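Local coordinates for trehalose-6-phosphate phosphatase (Candida albicans, PDB 5DXF), which is a trehalose-phosphatase whose N-terminal region belongs to glycosyltransferase family 20, with the two Rossmann-like halves of a GT-B fold, at residues L85-T89 / F183-Y187; L248-L252 / C271-L276; D426-S432 / S453-S458; V466-A470 / K502-V507. All coordinates share one frame; numbering follows the deposited sequence.

Contact 1: L85-T89 / F183-Y187; sequences LIAWT and FNEAY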
loop_
_atom_site.group_PDB
_atom_site.type_symbol
_atom_site.label_atom_id
_atom_site.label_comp_id
_atom_site.label_asym_id
_atom_site.label_seq_id
_atom_site.Cartn_x
_atom_site.Cartn_y
_atom_site.Cartn_z
ATOM N N LEU A 85 -1.266 -18.793 7.505
ATOM C CA LEU A 85 -1.325 -17.354 7.708
ATOM C C LEU A 85 -1.342 -16.985 9.180
ATOM O O LEU A 85 -2.160 -17.475 9.945
ATOM C CB LEU A 85 -2.560 -16.781 7.014
ATOM C CG LEU A 85 -2.691 -15.265 6.990
ATOM C CD1 LEU A 85 -1.352 -14.640 6.662
ATOM C CD2 LEU A 85 -3.742 -14.840 5.988
ATOM N N ILE A 86 -0.411 -16.117 9.558
ATOM C CA ILE A 86 -0.277 -15.664 10.930
ATOM C C ILE A 86 -0.581 -14.178 11.036
ATOM O O ILE A 86 0.114 -13.366 10.455
ATOM C CB ILE A 86 1.164 -15.898 11.404
ATOM C CG1 ILE A 86 1.472 -17.390 11.431
ATOM C CG2 ILE A 86 1.399 -15.280 12.768
ATOM C CD1 ILE A 86 2.870 -17.715 11.900
ATOM N N ALA A 87 -1.602 -13.831 11.809
ATOM C CA ALA A 87 -2.032 -12.446 11.946
ATOM C C ALA A 87 -2.941 -12.202 13.150
ATOM O O ALA A 87 -3.371 -13.127 13.817
ATOM C CB ALA A 87 -2.686 -11.965 10.668
ATOM N N TRP A 88 -3.225 -10.939 13.419
ATOM C CA TRP A 88 -4.109 -10.546 14.511
ATOM C C TRP A 88 -5.278 -9.809 13.903
ATOM O O TRP A 88 -5.211 -9.391 12.756
ATOM C CB TRP A 88 -3.378 -9.619 15.481
ATOM C CG TRP A 88 -4.276 -8.809 16.383
ATOM C CD1 TRP A 88 -4.917 -9.246 17.487
ATOM C CD2 TRP A 88 -4.602 -7.419 16.255
ATOM N NE1 TRP A 88 -5.631 -8.228 18.056
ATOM C CE2 TRP A 88 -5.452 -7.094 17.315
ATOM C CE3 TRP A 88 -4.260 -6.422 15.343
ATOM C CZ2 TRP A 88 -5.965 -5.821 17.490
ATOM C CZ3 TRP A 88 -4.771 -5.167 15.520
ATOM C CH2 TRP A 88 -5.609 -4.875 16.581
ATOM N N THR A 89 -6.359 -9.696 14.661
ATOM C CA THR A 89 -7.488 -8.868 14.281
ATOM C C THR A 89 -8.062 -8.094 15.467
ATOM O O THR A 89 -8.480 -8.712 16.443
ATOM C CB THR A 89 -8.593 -9.769 13.775
ATOM O OG1 THR A 89 -9.109 -10.516 14.884
ATOM C CG2 THR A 89 -8.025 -10.727 12.762
ATOM N N PHE A 183 2.426 -7.238 21.370
ATOM C CA PHE A 183 1.973 -7.612 20.030
ATOM C C PHE A 183 2.951 -8.568 19.349
ATOM O O PHE A 183 2.589 -9.697 18.953
ATOM C CB PHE A 183 1.799 -6.345 19.189
ATOM C CG PHE A 183 0.972 -6.526 17.946
ATOM C CD1 PHE A 183 -0.404 -6.415 18.005
ATOM C CD2 PHE A 183 1.569 -6.750 16.711
ATOM C CE1 PHE A 183 -1.176 -6.558 16.874
ATOM C CE2 PHE A 183 0.795 -6.894 15.566
ATOM C CZ PHE A 183 -0.581 -6.797 15.652
ATOM N N ASN A 184 4.195 -8.108 19.216
ATOM C CA ASN A 184 5.256 -8.943 18.645
ATOM C C ASN A 184 5.457 -10.270 19.391
ATOM O O ASN A 184 5.687 -11.317 18.774
ATOM C CB ASN A 184 6.577 -8.174 18.621
ATOM C CG ASN A 184 6.590 -7.064 17.583
ATOM O OD1 ASN A 184 7.153 -7.217 16.497
ATOM N ND2 ASN A 184 5.976 -5.936 17.917
ATOM N N GLU A 185 5.376 -10.218 20.719
ATOM C CA GLU A 185 5.543 -11.401 21.564
ATOM C C GLU A 185 4.481 -12.451 21.289
ATOM O O GLU A 185 4.768 -13.650 21.252
ATOM C CB GLU A 185 5.506 -11.009 23.044
ATOM C CG GLU A 185 6.869 -10.726 23.645
ATOM C CD GLU A 185 6.777 -10.292 25.091
ATOM O OE1 GLU A 185 5.643 -10.214 25.609
ATOM O OE2 GLU A 185 7.831 -10.027 25.707
ATOM N N ALA A 186 3.250 -11.988 21.108
ATOM C CA ALA A 186 2.146 -12.875 20.790
ATOM C C ALA A 186 2.344 -13.473 19.404
ATOM O O ALA A 186 2.105 -14.673 19.210
ATOM C CB ALA A 186 0.825 -12.137 20.882
ATOM N N TYR A 187 2.802 -12.655 18.451
ATOM C CA TYR A 187 3.083 -13.195 17.117
ATOM C C TYR A 187 4.111 -14.333 17.204
ATOM O O TYR A 187 3.824 -15.455 16.767
ATOM C CB TYR A 187 3.541 -12.093 16.151
ATOM C CG TYR A 187 2.378 -11.477 15.392
ATOM C CD1 TYR A 187 2.415 -11.317 14.015
ATOM C CD2 TYR A 187 1.223 -11.096 16.062
ATOM C CE1 TYR A 187 1.342 -10.769 13.335
ATOM C CE2 TYR A 187 0.150 -10.552 15.391
ATOM C CZ TYR A 187 0.210 -10.388 14.030
ATOM O OH TYR A 187 -0.870 -9.840 13.374
#
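The phenol oxygen of Tyr-187 is the gripped atom here: its OH is set against the peptide between Ala-87 and Trp-88, 3.1 Å from Ala-87 C, and is hydrogen-bonded to Met-37 O and more weakly to Thr-38 O. To get there the ring reaches from helix 173-194 across to strand 84-88, which runs nearly antiparallel to the helix, at 152°. Trp-88 CB lies at the edge of the tyrosine ring, near its plane, 3.7 Å from Tyr-187 CE2. Ile-86 CG2 sits 4.3 Å from Tyr-187 CD1.

One helical turn earlier, Phe-183 swings its ring over to the indole, with CG anti to the backbone N (chi1 -163°). The result is an offset edge-to-face pair: Phe-183 CE1 points at the face of the Trp-88 six-membered ring, toward its rim, the centroids 5.3 Å apart and the planes at 79°. Trp-148 of helix 147-160 also meets the Trp-88 ring.

All five touching residues are buried, so this is a mainly aromatic and aliphatic interface into which the tyrosine hydroxyl brings a polar atom. The hydroxyl's bonds to carbonyls at the end of strand 34-37 and just beyond tie the helix to the sheet without leaving that oxygen unpaired.

Contact 2: L248-L252 / C271-L276; sequences LDGML and CCARVL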
loop_
_atom_site.group_PDB
_atom_site.type_symbol
_atom_site.label_atom_id
_atom_site.label_comp_id
_atom_site.label_asym_id
_atom_site.label_seq_id
_atom_site.Cartn_x
_atom_site.Cartn_y
_atom_site.Cartn_z
ATOM N N LEU A 248 15.895 -1.535 14.576
ATOM C CA LEU A 248 16.938 -1.939 13.635
ATOM C C LEU A 248 17.462 -3.361 13.890
ATOM O O LEU A 248 17.545 -4.196 12.968
ATOM C CB LEU A 248 18.092 -0.950 13.715
ATOM C CG LEU A 248 18.685 -0.467 12.400
ATOM C CD1 LEU A 248 17.599 0.095 11.505
ATOM C CD2 LEU A 248 19.736 0.583 12.677
ATOM N N ASP A 249 17.846 -3.602 15.147
ATOM C CA ASP A 249 18.168 -4.940 15.646
ATOM C C ASP A 249 17.126 -5.897 15.114
ATOM O O ASP A 249 17.412 -6.673 14.206
ATOM C CB ASP A 249 18.191 -4.962 17.177
ATOM C CG ASP A 249 18.572 -6.307 17.749
ATOM O OD1 ASP A 249 19.728 -6.746 17.553
ATOM O OD2 ASP A 249 17.712 -6.907 18.427
ATOM N N GLY A 250 15.916 -5.781 15.666
ATOM C CA GLY A 250 14.748 -6.546 15.258
ATOM C C GLY A 250 14.712 -6.903 13.788
ATOM O O GLY A 250 14.570 -8.070 13.427
ATOM N N MET A 251 14.880 -5.899 12.935
ATOM C CA MET A 251 14.844 -6.122 11.495
ATOM C C MET A 251 16.019 -6.962 11.010
ATOM O O MET A 251 15.884 -7.722 10.046
ATOM C CB MET A 251 14.815 -4.789 10.746
ATOM C CG MET A 251 13.519 -4.014 10.912
ATOM S SD MET A 251 13.464 -2.512 9.905
ATOM C CE MET A 251 13.887 -1.271 11.129
ATOM N N LEU A 252 17.165 -6.846 11.674
ATOM C CA LEU A 252 18.370 -7.536 11.203
ATOM C C LEU A 252 18.376 -9.053 11.344
ATOM O O LEU A 252 19.389 -9.692 11.075
ATOM C CB LEU A 252 19.593 -6.987 11.926
ATOM C CG LEU A 252 20.079 -5.665 11.338
ATOM C CD1 LEU A 252 21.303 -5.164 12.080
ATOM C CD2 LEU A 252 20.365 -5.837 9.857
ATOM N N CYS A 271 21.108 3.591 8.014
ATOM C CA CYS A 271 20.649 3.430 9.394
ATOM C C CYS A 271 21.401 2.328 10.127
ATOM O O CYS A 271 21.842 2.521 11.260
ATOM C CB CYS A 271 19.150 3.133 9.432
ATOM S SG CYS A 271 18.074 4.573 9.290
ATOM N N CYS A 272 21.535 1.174 9.482
ATOM C CA CYS A 272 22.237 0.043 10.077
ATOM C C CYS A 272 23.698 0.377 10.365
ATOM O O CYS A 272 24.247 -0.058 11.376
ATOM C CB CYS A 272 22.147 -1.188 9.172
ATOM S SG CYS A 272 20.565 -2.055 9.249
ATOM N N ALA A 273 24.328 1.154 9.491
ATOM C CA ALA A 273 25.725 1.514 9.727
ATOM C C ALA A 273 25.889 2.610 10.789
ATOM O O ALA A 273 26.890 2.635 11.504
ATOM C CB ALA A 273 26.389 1.940 8.427
ATOM N N ARG A 274 24.920 3.515 10.899
ATOM C CA ARG A 274 25.072 4.673 11.785
ATOM C C ARG A 274 24.541 4.435 13.201
ATOM O O ARG A 274 25.230 4.719 14.179
ATOM C CB ARG A 274 24.393 5.904 11.171
ATOM C CG ARG A 274 24.950 6.288 9.808
ATOM C CD ARG A 274 24.965 7.794 9.571
ATOM N NE ARG A 274 25.271 8.090 8.174
ATOM C CZ ARG A 274 24.400 8.589 7.303
ATOM N NH1 ARG A 274 23.165 8.878 7.685
ATOM N NH2 ARG A 274 24.768 8.813 6.049
ATOM N N VAL A 275 23.319 3.927 13.308
ATOM C CA VAL A 275 22.718 3.658 14.611
ATOM C C VAL A 275 23.371 2.440 15.269
ATOM O O VAL A 275 23.676 2.453 16.463
ATOM C CB VAL A 275 21.198 3.432 14.487
ATOM C CG1 VAL A 275 20.586 3.121 15.837
ATOM C CG2 VAL A 275 20.534 4.652 13.861
ATOM N N LEU A 276 23.589 1.390 14.483
ATOM C CA LEU A 276 24.295 0.205 14.959
ATOM C C LEU A 276 25.703 0.142 14.371
ATOM O O LEU A 276 25.989 0.776 13.358
ATOM C CB LEU A 276 23.511 -1.065 14.614
ATOM C CG LEU A 276 22.282 -1.367 15.476
ATOM C CD1 LEU A 276 21.619 -2.679 15.075
ATOM C CD2 LEU A 276 22.665 -1.392 16.946
#
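Leu-252 and Leu-276 both carry CG anti to the carbonyl carbon (chi1 -80° and -76°), and this sends the two side chains toward each other, tip to tip, with Leu-252 CD1 3.9 Å from Leu-276 CD1. Cys-272 has a similar first torsion (chi1 -78°), which brings its sulfur against two leucines of the other segment: SG is 3.8 Å from Leu-252 CD2 and 4.0 Å from Leu-248 CG.

Leu-248 makes the most contacts, touching Cys-271, Cys-272, Val-275 and Leu-276. Its CD2 branch lies on the backbone of helix 262-274, 3.6 Å from Cys-272 CA, and also meets Val-275 CB at 3.7 Å. The CD1 branch meets Cys-271 CB at 4.0 Å. Leu-276 CD1 also reaches Leu-248 CB, at 4.2 Å. No hydrogen bond crosses between the segments, so the fit is one of branched apolar chains and a thiol. The two cysteine sulfurs are far apart, and the residues have different neighbours: Cys-271 packs on Phe-238, Cys-272 on Val-285.

Helix 244-251, strand 256-259 and helix 262-274 follow one another in the chain, and the contact closes that run by setting its two helices together. Such alternation of helices and parallel strands is characteristic of the Rossmann-like halves of a GT-B fold.

Contact 3: D426-S432 / S453-S458; sequences DLALITS and SPLILS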
loop_
_atom_site.group_PDB
_atom_site.type_symbol
_atom_site.label_atom_id
_atom_site.label_comp_id
_atom_site.label_asym_id
_atom_site.label_seq_id
_atom_site.Cartn_x
_atom_site.Cartn_y
_atom_site.Cartn_z
ATOM N N ASP A 426 -11.151 9.593 -17.763
ATOM C CA ASP A 426 -10.384 10.192 -18.829
ATOM C C ASP A 426 -9.009 10.606 -18.316
ATOM O O ASP A 426 -8.117 10.922 -19.083
ATOM C CB ASP A 426 -11.129 11.393 -19.407
ATOM C CG ASP A 426 -12.481 11.019 -19.999
ATOM O OD1 ASP A 426 -12.521 10.352 -21.055
ATOM O OD2 ASP A 426 -13.506 11.403 -19.408
ATOM N N LEU A 427 -8.856 10.608 -16.999
ATOM C CA LEU A 427 -7.592 10.949 -16.366
ATOM C C LEU A 427 -7.414 10.235 -15.039
ATOM O O LEU A 427 -8.372 9.944 -14.353
ATOM C CB LEU A 427 -7.508 12.453 -16.137
ATOM C CG LEU A 427 -6.141 13.119 -16.202
ATOM C CD1 LEU A 427 -6.111 14.356 -15.339
ATOM C CD2 LEU A 427 -5.030 12.180 -15.797
ATOM N N ALA A 428 -6.176 9.974 -14.677
ATOM C CA ALA A 428 -5.855 9.507 -13.361
ATOM C C ALA A 428 -4.801 10.453 -12.843
ATOM O O ALA A 428 -3.896 10.808 -13.565
ATOM C CB ALA A 428 -5.325 8.099 -13.414
ATOM N N LEU A 429 -4.935 10.885 -11.601
ATOM C CA LEU A 429 -3.949 11.785 -11.005
ATOM C C LEU A 429 -3.487 11.255 -9.651
ATOM O O LEU A 429 -4.272 11.167 -8.707
ATOM C CB LEU A 429 -4.516 13.205 -10.860
ATOM C CG LEU A 429 -3.585 14.311 -10.349
ATOM C CD1 LEU A 429 -2.242 14.253 -11.062
ATOM C CD2 LEU A 429 -4.230 15.685 -10.527
ATOM N N ILE A 430 -2.210 10.895 -9.568
ATOM C CA ILE A 430 -1.622 10.451 -8.307
ATOM C C ILE A 430 -0.633 11.500 -7.811
ATOM O O ILE A 430 0.332 11.819 -8.505
ATOM C CB ILE A 430 -0.913 9.088 -8.455
ATOM C CG1 ILE A 430 -1.848 8.064 -9.104
ATOM C CG2 ILE A 430 -0.405 8.592 -7.110
ATOM C CD1 ILE A 430 -3.173 7.909 -8.390
ATOM N N THR A 431 -0.879 12.032 -6.615
ATOM C CA THR A 431 -0.103 13.152 -6.078
ATOM C C THR A 431 0.534 12.811 -4.732
ATOM O O THR A 431 0.833 13.699 -3.933
ATOM C CB THR A 431 -0.986 14.402 -5.907
ATOM O OG1 THR A 431 -2.160 14.052 -5.160
ATOM C CG2 THR A 431 -1.409 14.941 -7.258
ATOM N N SER A 432 0.734 11.520 -4.496
ATOM C CA SER A 432 1.260 11.029 -3.225
ATOM C C SER A 432 2.558 11.717 -2.809
ATOM O O SER A 432 3.497 11.813 -3.596
ATOM C CB SER A 432 1.481 9.522 -3.307
ATOM O OG SER A 432 0.245 8.840 -3.434
ATOM N N SER A 453 -6.659 6.109 -21.458
ATOM C CA SER A 453 -6.639 7.396 -20.771
ATOM C C SER A 453 -5.321 7.600 -20.016
ATOM O O SER A 453 -4.777 6.657 -19.436
ATOM C CB SER A 453 -7.830 7.519 -19.819
ATOM O OG SER A 453 -9.030 7.741 -20.542
ATOM N N PRO A 454 -4.799 8.840 -20.035
ATOM C CA PRO A 454 -3.503 9.186 -19.436
ATOM C C PRO A 454 -3.438 9.119 -17.906
ATOM O O PRO A 454 -4.412 9.376 -17.177
ATOM C CB PRO A 454 -3.275 10.629 -19.908
ATOM C CG PRO A 454 -4.623 11.155 -20.200
ATOM C CD PRO A 454 -5.392 9.987 -20.745
ATOM N N LEU A 455 -2.246 8.765 -17.437
ATOM C CA LEU A 455 -1.933 8.719 -16.019
ATOM C C LEU A 455 -0.862 9.748 -15.682
ATOM O O LEU A 455 0.204 9.776 -16.301
ATOM C CB LEU A 455 -1.463 7.321 -15.619
ATOM C CG LEU A 455 -0.749 7.231 -14.269
ATOM C CD1 LEU A 455 -1.724 7.468 -13.126
ATOM C CD2 LEU A 455 -0.040 5.894 -14.117
ATOM N N ILE A 456 -1.155 10.601 -14.708
ATOM C CA ILE A 456 -0.173 11.548 -14.204
ATOM C C ILE A 456 0.307 11.085 -12.833
ATOM O O ILE A 456 -0.498 10.793 -11.941
ATOM C CB ILE A 456 -0.742 12.973 -14.111
ATOM C CG1 ILE A 456 -1.342 13.391 -15.453
ATOM C CG2 ILE A 456 0.344 13.951 -13.693
ATOM C CD1 ILE A 456 -1.819 14.827 -15.482
ATOM N N LEU A 457 1.625 11.017 -12.679
ATOM C CA LEU A 457 2.234 10.388 -11.518
ATOM C C LEU A 457 3.168 11.337 -10.778
ATOM O O LEU A 457 3.986 12.030 -11.388
ATOM C CB LEU A 457 2.992 9.127 -11.947
ATOM C CG LEU A 457 2.920 7.924 -11.009
ATOM C CD1 LEU A 457 1.471 7.597 -10.716
ATOM C CD2 LEU A 457 3.625 6.722 -11.622
ATOM N N SER A 458 3.027 11.373 -9.457
ATOM C CA SER A 458 3.926 12.146 -8.612
ATOM C C SER A 458 5.299 11.500 -8.672
ATOM O O SER A 458 5.411 10.275 -8.691
ATOM C CB SER A 458 3.415 12.207 -7.170
ATOM O OG SER A 458 4.389 12.754 -6.299
#
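Ile-430 and Leu-457 lie side by side and point the same way off the sheet, with Leu-457 CD1 against Ile-430 CB at 3.6 Å. Ala-428 and Leu-455 share that face. Leu-455, with CG anti to the backbone N (chi1 164°), leans across so that its CD1 reaches Ala-428 CB at 3.7 Å and approaches Ile-430 CG1 at a slant.

On the opposite face Ile-456 meets two leucines of the neighbouring segment. Leu-429 comes in at an angle, its CD1 3.6 Å from Ile-456 CB and close to CG2 as well, while Leu-427 sends CD2 to the CG1 branch, 3.9 Å from Ile-456 CG1. These two faces have different covers in a beta-alpha-beta unit of the Rossmann-like kind: helix 439-447, which connects strands 428-430 and 455-458, packs on Ala-428 and Leu-455 through Phe-444, whereas helix 478-489 lies over Leu-429 and Ile-456.

The strands run parallel, and Ile-456 bonds to the partner strand with both its backbone groups. Its N donates to Ala-428 O at 3.0 Å, almost straight (173°), and its O receives Ile-430 N at 2.9 Å, just as straight. Ala-428 N donates to Pro-454 O. At the end of its strand, Ser-458 turns OG anti to its own N and donates it to Ser-432 O at 3.0 Å; the same OG is also hydrogen-bonded to Phe-460 N.

Contact 4: V466-A470 / K502-V507; sequences VLKDA and KLYEKV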
loop_
_atom_site.group_PDB
_atom_site.type_symbol
_atom_site.label_atom_id
_atom_site.label_comp_id
_atom_site.label_asym_id
_atom_site.label_seq_id
_atom_site.Cartn_x
_atom_site.Cartn_y
_atom_site.Cartn_z
ATOM N N VAL A 466 8.849 2.328 -11.096
ATOM C CA VAL A 466 8.628 1.261 -12.070
ATOM C C VAL A 466 8.035 1.780 -13.382
ATOM O O VAL A 466 8.437 1.337 -14.459
ATOM C CB VAL A 466 7.716 0.139 -11.492
ATOM C CG1 VAL A 466 8.301 -0.374 -10.187
ATOM C CG2 VAL A 466 6.281 0.617 -11.284
ATOM N N LEU A 467 7.108 2.733 -13.297
ATOM C CA LEU A 467 6.468 3.290 -14.484
ATOM C C LEU A 467 7.197 4.554 -14.930
ATOM O O LEU A 467 6.646 5.656 -14.866
ATOM C CB LEU A 467 4.986 3.584 -14.214
ATOM C CG LEU A 467 4.140 2.421 -13.680
ATOM C CD1 LEU A 467 2.677 2.819 -13.596
ATOM C CD2 LEU A 467 4.308 1.170 -14.531
ATOM N N LYS A 468 8.434 4.384 -15.388
ATOM C CA LYS A 468 9.294 5.505 -15.759
ATOM C C LYS A 468 8.731 6.353 -16.897
ATOM O O LYS A 468 8.913 7.569 -16.921
ATOM C CB LYS A 468 10.691 4.997 -16.143
ATOM C CG LYS A 468 11.630 4.787 -14.963
ATOM C CD LYS A 468 13.068 4.593 -15.426
ATOM C CE LYS A 468 13.320 3.169 -15.899
ATOM N NZ LYS A 468 14.449 3.107 -16.874
ATOM N N ASP A 469 8.042 5.711 -17.833
ATOM C CA ASP A 469 7.557 6.393 -19.032
ATOM C C ASP A 469 6.286 7.209 -18.796
ATOM O O ASP A 469 5.867 7.975 -19.664
ATOM C CB ASP A 469 7.316 5.376 -20.150
ATOM C CG ASP A 469 8.600 4.942 -20.829
ATOM O OD1 ASP A 469 9.354 5.826 -21.288
ATOM O OD2 ASP A 469 8.857 3.722 -20.898
ATOM N N ALA A 470 5.675 7.044 -17.628
ATOM C CA ALA A 470 4.458 7.779 -17.297
ATOM C C ALA A 470 4.735 9.271 -17.187
ATOM O O ALA A 470 5.856 9.681 -16.883
ATOM C CB ALA A 470 3.856 7.259 -15.998
ATOM N N LYS A 502 3.061 1.177 -23.486
ATOM C CA LYS A 502 4.279 1.138 -22.677
ATOM C C LYS A 502 3.996 0.830 -21.209
ATOM O O LYS A 502 4.550 -0.122 -20.640
ATOM C CB LYS A 502 5.030 2.470 -22.790
ATOM C CG LYS A 502 5.412 2.853 -24.213
ATOM C CD LYS A 502 6.052 4.231 -24.280
ATOM C CE LYS A 502 6.460 4.565 -25.709
ATOM N NZ LYS A 502 7.929 4.765 -25.862
ATOM N N LEU A 503 3.118 1.628 -20.608
ATOM C CA LEU A 503 2.768 1.462 -19.202
ATOM C C LEU A 503 2.076 0.131 -18.928
ATOM O O LEU A 503 2.283 -0.474 -17.879
ATOM C CB LEU A 503 1.863 2.600 -18.733
ATOM C CG LEU A 503 2.434 4.012 -18.823
ATOM C CD1 LEU A 503 1.397 5.024 -18.365
ATOM C CD2 LEU A 503 3.700 4.120 -17.995
ATOM N N TYR A 504 1.255 -0.322 -19.868
ATOM C CA TYR A 504 0.493 -1.551 -19.680
ATOM C C TYR A 504 1.418 -2.755 -19.634
ATOM O O TYR A 504 1.372 -3.530 -18.680
ATOM C CB TYR A 504 -0.552 -1.720 -20.780
ATOM C CG TYR A 504 -1.458 -2.914 -20.608
ATOM C CD1 TYR A 504 -2.483 -2.908 -19.670
ATOM C CD2 TYR A 504 -1.295 -4.043 -21.393
ATOM C CE1 TYR A 504 -3.318 -4.006 -19.518
ATOM C CE2 TYR A 504 -2.120 -5.140 -21.249
ATOM C CZ TYR A 504 -3.129 -5.118 -20.314
ATOM O OH TYR A 504 -3.940 -6.220 -20.184
ATOM N N GLU A 505 2.272 -2.914 -20.643
ATOM C CA GLU A 505 3.215 -4.031 -20.600
ATOM C C GLU A 505 4.225 -3.861 -19.460
ATOM O O GLU A 505 4.729 -4.851 -18.928
ATOM C CB GLU A 505 3.937 -4.206 -21.944
ATOM C CG GLU A 505 4.231 -2.934 -22.704
ATOM C CD GLU A 505 5.195 -3.170 -23.841
ATOM O OE1 GLU A 505 4.809 -3.830 -24.832
ATOM O OE2 GLU A 505 6.350 -2.704 -23.735
ATOM N N LYS A 506 4.503 -2.618 -19.063
ATOM C CA LYS A 506 5.404 -2.404 -17.931
ATOM C C LYS A 506 4.785 -2.909 -16.625
ATOM O O LYS A 506 5.481 -3.458 -15.770
ATOM C CB LYS A 506 5.787 -0.931 -17.786
ATOM C CG LYS A 506 6.961 -0.713 -16.838
ATOM C CD LYS A 506 8.180 -1.519 -17.285
ATOM C CE LYS A 506 9.326 -1.424 -16.287
ATOM N NZ LYS A 506 8.948 -1.950 -14.946
ATOM N N VAL A 507 3.477 -2.714 -16.480
ATOM C CA VAL A 507 2.730 -3.214 -15.331
ATOM C C VAL A 507 2.613 -4.734 -15.391
ATOM O O VAL A 507 2.774 -5.420 -14.380
ATOM C CB VAL A 507 1.315 -2.591 -15.261
ATOM C CG1 VAL A 507 0.454 -3.313 -14.237
ATOM C CG2 VAL A 507 1.408 -1.113 -14.920
#
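Lys-506 climbs from helix 493-509 onto the loop 466-470, and its chain can be followed atom by atom. CB starts beside Leu-467 CD2, at 4.1 Å. CG touches that same methyl and also nears Val-466 O at 3.5 Å. From there the chain, bent at chi2 (56°) and again at chi4 (61°), curls round this carbonyl: CD and then CE pass close by it, and NZ finally turns back on it, giving a weak hydrogen bond to Val-466 O at 3.4 Å. The aliphatic part thus packs while the ammonium end holds only loosely.

Alongside the lysine the contact is apolar. Leu-467 crosses Val-507 obliquely, its CD2 3.7 Å from Val-507 CG2. Leu-503 presses its CD2 into the turn formed by Leu-467 to Ala-470, 3.7 Å from Ala-470 CB and 4.0 Å from Leu-467 CB. That type I turn is closed by Ala-470 N bonding to Leu-467 O. On the exposed side of the contact Asp-469 and Lys-502 carry opposite charges, but Asp-469 OD1 and Lys-502 NZ stay 4.9 Å apart, so any attraction is probably modest.

From helix 439-447, Leu-442 meets Leu-467, Val-445 meets Leu-503, and both meet Val-507. A loop running into strand 471-473, lodged against helices beside a parallel sheet, is an arrangement consistent with the Rossmann-like C-terminal half of a GT-B protein.

Overall arrangement
In chain order the contacts come 1, 2, 3, 4, each closing before the next opens. Contacts 1 and 2 belong to the nine-strand mixed sheet and its helices: contact 1 uses strand 84-88 itself, contact 2 the helices before and after strand 256-259. Their centres are about 23 Å apart and their nearest atoms about 8 Å. Contacts 3 and 4 lie about 13 Å apart, centre to centre, around the parallel sheet 428-430, 455-458, 471-473, and touch where Leu-455 CD2 meets Leu-467 CD1 at 4.1 Å. Between the pairs, centres are about 34 to 36 Å apart, and contact 1 lies across the chain's centre from contacts 3 and 4. This separation suits the two Rossmann-like domains of GT-B.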